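Local coordinates for peptide-binding protein (Photobacterium damsela subsp. piscicida, PDB 6SQX) that cleaves the peptidoglycan of potentially competing bacteria as a secreted NlpC/P60 endopeptidase, probably of the cysteine type, at residues Q304-N307 with Y308-M311. Sequence-based numbering, arbitrary orientation.
Sequences QINN and YIGM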
ATOM      1  N   GLN A 304     -14.439  -7.659   2.275  1.00 19.21           N
ATOM      2  CA  GLN A 304     -13.231  -6.884   2.546  1.00 19.16           C
ATOM      3  C   GLN A 304     -13.205  -5.602   1.732  1.00 19.98           C
ATOM      4  O   GLN A 304     -12.876  -4.530   2.263  1.00 20.62           O
ATOM      5  CB  GLN A 304     -12.007  -7.741   2.256  1.00 19.44           C
ATOM      6  CG  GLN A 304     -11.893  -8.877   3.245  1.00 20.07           C
ATOM      7  CD  GLN A 304     -11.732  -8.364   4.659  1.00 19.94           C
ATOM      8  OE1 GLN A 304     -10.793  -7.617   4.960  1.00 22.62           O
ATOM      9  NE2 GLN A 304     -12.701  -8.715   5.538  1.00 20.98           N
ATOM     10  N   ILE A 305     -13.568  -5.683   0.445  1.00 18.98           N
ATOM     11  CA  ILE A 305     -13.707  -4.468  -0.367  1.00 18.91           C
ATOM     12  C   ILE A 305     -14.645  -3.474   0.303  1.00 19.17           C
ATOM     13  O   ILE A 305     -14.327  -2.286   0.456  1.00 19.77           O
ATOM     14  CB  ILE A 305     -14.168  -4.827  -1.788  1.00 18.99           C
ATOM     15  CG1 ILE A 305     -12.978  -5.389  -2.585  1.00 19.48           C
ATOM     16  CG2 ILE A 305     -14.777  -3.618  -2.494  1.00 19.72           C
ATOM     17  CD1 ILE A 305     -13.394  -6.037  -3.879  1.00 21.77           C
ATOM     18  N   ASN A 306     -15.802  -3.964   0.747  1.00 18.50           N
ATOM     19  CA  ASN A 306     -16.777  -3.062   1.348  1.00 19.11           C
ATOM     20  C   ASN A 306     -16.221  -2.383   2.594  1.00 19.65           C
ATOM     21  O   ASN A 306     -16.602  -1.242   2.900  1.00 22.37           O
ATOM     22  CB  ASN A 306     -18.049  -3.852   1.675  1.00 19.58           C
ATOM     23  CG  ASN A 306     -18.932  -4.064   0.443  1.00 19.26           C
ATOM     24  OD1 ASN A 306     -18.609  -3.550  -0.646  1.00 19.65           O
ATOM     25  ND2 ASN A 306     -20.032  -4.838   0.585  1.00 20.84           N
ATOM     26  N   ASN A 307     -15.365  -3.076   3.355  1.00 19.77           N
ATOM     27  CA  ASN A 307     -14.805  -2.484   4.570  1.00 20.15           C
ATOM     28  C   ASN A 307     -13.838  -1.334   4.284  1.00 18.37           C
ATOM     29  O   ASN A 307     -13.575  -0.519   5.190  1.00 22.35           O
ATOM     30  CB  ASN A 307     -14.059  -3.519   5.407  1.00 22.45           C
ATOM     31  CG  ASN A 307     -14.992  -4.510   6.086  1.00 26.23           C
ATOM     32  OD1 ASN A 307     -16.207  -4.276   6.215  1.00 29.11           O
ATOM     33  ND2 ASN A 307     -14.433  -5.604   6.542  1.00 31.35           N
ATOM     34  N   TYR A 308     -13.271  -1.268   3.068  1.00 17.25           N
ATOM     35  CA  TYR A 308     -12.345  -0.185   2.731  1.00 17.37           C
ATOM     36  C   TYR A 308     -13.017   1.022   2.100  1.00 17.96           C
ATOM     37  O   TYR A 308     -12.422   2.113   2.099  1.00 17.88           O
ATOM     38  CB  TYR A 308     -11.221  -0.664   1.764  1.00 18.03           C
ATOM     39  CG  TYR A 308     -10.272  -1.639   2.419  1.00 18.09           C
ATOM     40  CD1 TYR A 308      -9.381  -1.205   3.413  1.00 18.82           C
ATOM     41  CD2 TYR A 308     -10.245  -2.988   2.024  1.00 18.33           C
ATOM     42  CE1 TYR A 308      -8.527  -2.102   4.039  1.00 19.52           C
ATOM     43  CE2 TYR A 308      -9.384  -3.907   2.656  1.00 18.87           C
ATOM     44  CZ  TYR A 308      -8.534  -3.452   3.644  1.00 19.19           C
ATOM     45  OH  TYR A 308      -7.691  -4.341   4.283  1.00 19.77           O
ATOM     46  N   ILE A 309     -14.217   0.834   1.533  1.00 17.55           N
ATOM     47  CA  ILE A 309     -14.870   1.929   0.833  1.00 16.66           C
ATOM     48  C   ILE A 309     -15.081   3.081   1.792  1.00 16.02           C
ATOM     49  O   ILE A 309     -15.537   2.889   2.930  1.00 18.07           O
ATOM     50  CB  ILE A 309     -16.189   1.466   0.207  1.00 16.36           C
ATOM     51  CG1 ILE A 309     -15.932   0.429  -0.923  1.00 17.58           C
ATOM     52  CG2 ILE A 309     -17.015   2.679  -0.258  1.00 18.57           C
ATOM     53  CD1 ILE A 309     -17.206  -0.210  -1.541  1.00 20.14           C
ATOM     54  N   GLY A 310     -14.741   4.276   1.344  1.00 15.90           N
ATOM     55  CA  GLY A 310     -14.825   5.467   2.151  1.00 15.50           C
ATOM     56  C   GLY A 310     -13.566   5.800   2.943  1.00 16.21           C
ATOM     57  O   GLY A 310     -13.496   6.901   3.535  1.00 17.37           O
ATOM     58  N   MET A 311     -12.549   4.905   2.974  1.00 15.11           N
ATOM     59  CA  MET A 311     -11.298   5.275   3.624  1.00 15.50           C
ATOM     60  C   MET A 311     -10.658   6.452   2.890  1.00 14.83           C
ATOM     61  O   MET A 311     -10.556   6.414   1.657  1.00 15.77           O
ATOM     62  CB  MET A 311     -10.377   4.075   3.526  1.00 15.56           C
ATOM     63  CG  MET A 311      -8.972   4.382   4.029  1.00 16.18           C
ATOM     64  SD  MET A 311      -7.860   2.940   4.140  1.00 16.42           S
ATOM     65  CE  MET A 311      -7.927   2.284   2.458  1.00 18.18           C
TER
HETATM   66  O   HOH W   1      -8.441  -6.770   3.643  1.00 21.71           O
HETATM   67  O   HOH W   2     -17.242   1.057   4.073  1.00 33.01           O
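Tyr308 and Ile309 fold back on Gln304, Ile305 and Asn306 in a local contact at the C-terminal end of helix 298-308, where the chain leaves the helix through a type II beta turn, Tyr308 to Met311. At Tyr308 the backbone bond to the residue three back is the stronger: Tyr308 N reaches Ile305 O at 3.0 Å with an N-H...O angle of 144°, while its bond to Gln304 O, four back, is weak. Ile309 N, by contrast, divides between two weak bonds, to Ile305 O and Asn306 O. The turn is closed by Met311 N on Tyr308 O at 2.9 Å, and Gly310, with a positive phi of 90°, takes the turn position that favours glycine.

The Tyr308 ring is set back along the helix, its CG beside the backbone N (chi1 -68°), which brings Tyr308 CD2 to 3.1 Å from Gln304 O. At the ring's edge a water lies in plane and joins Tyr308 OH (2.6 Å) to Gln304 OE1. A second water bridges Asn306 O and Ile309 O. Alongside Asn306, Ile309 CD1 lies 3.7 Å from Asn306 OD1, an oxygen that accepts a hydrogen bond from Ala34 N.

Gln304 and Tyr308 pack on helix 326-334, through Leu331 and through Leu327 and Arg330 respectively, while Ile305 and Tyr308 both touch Phe414 of strand 408-415.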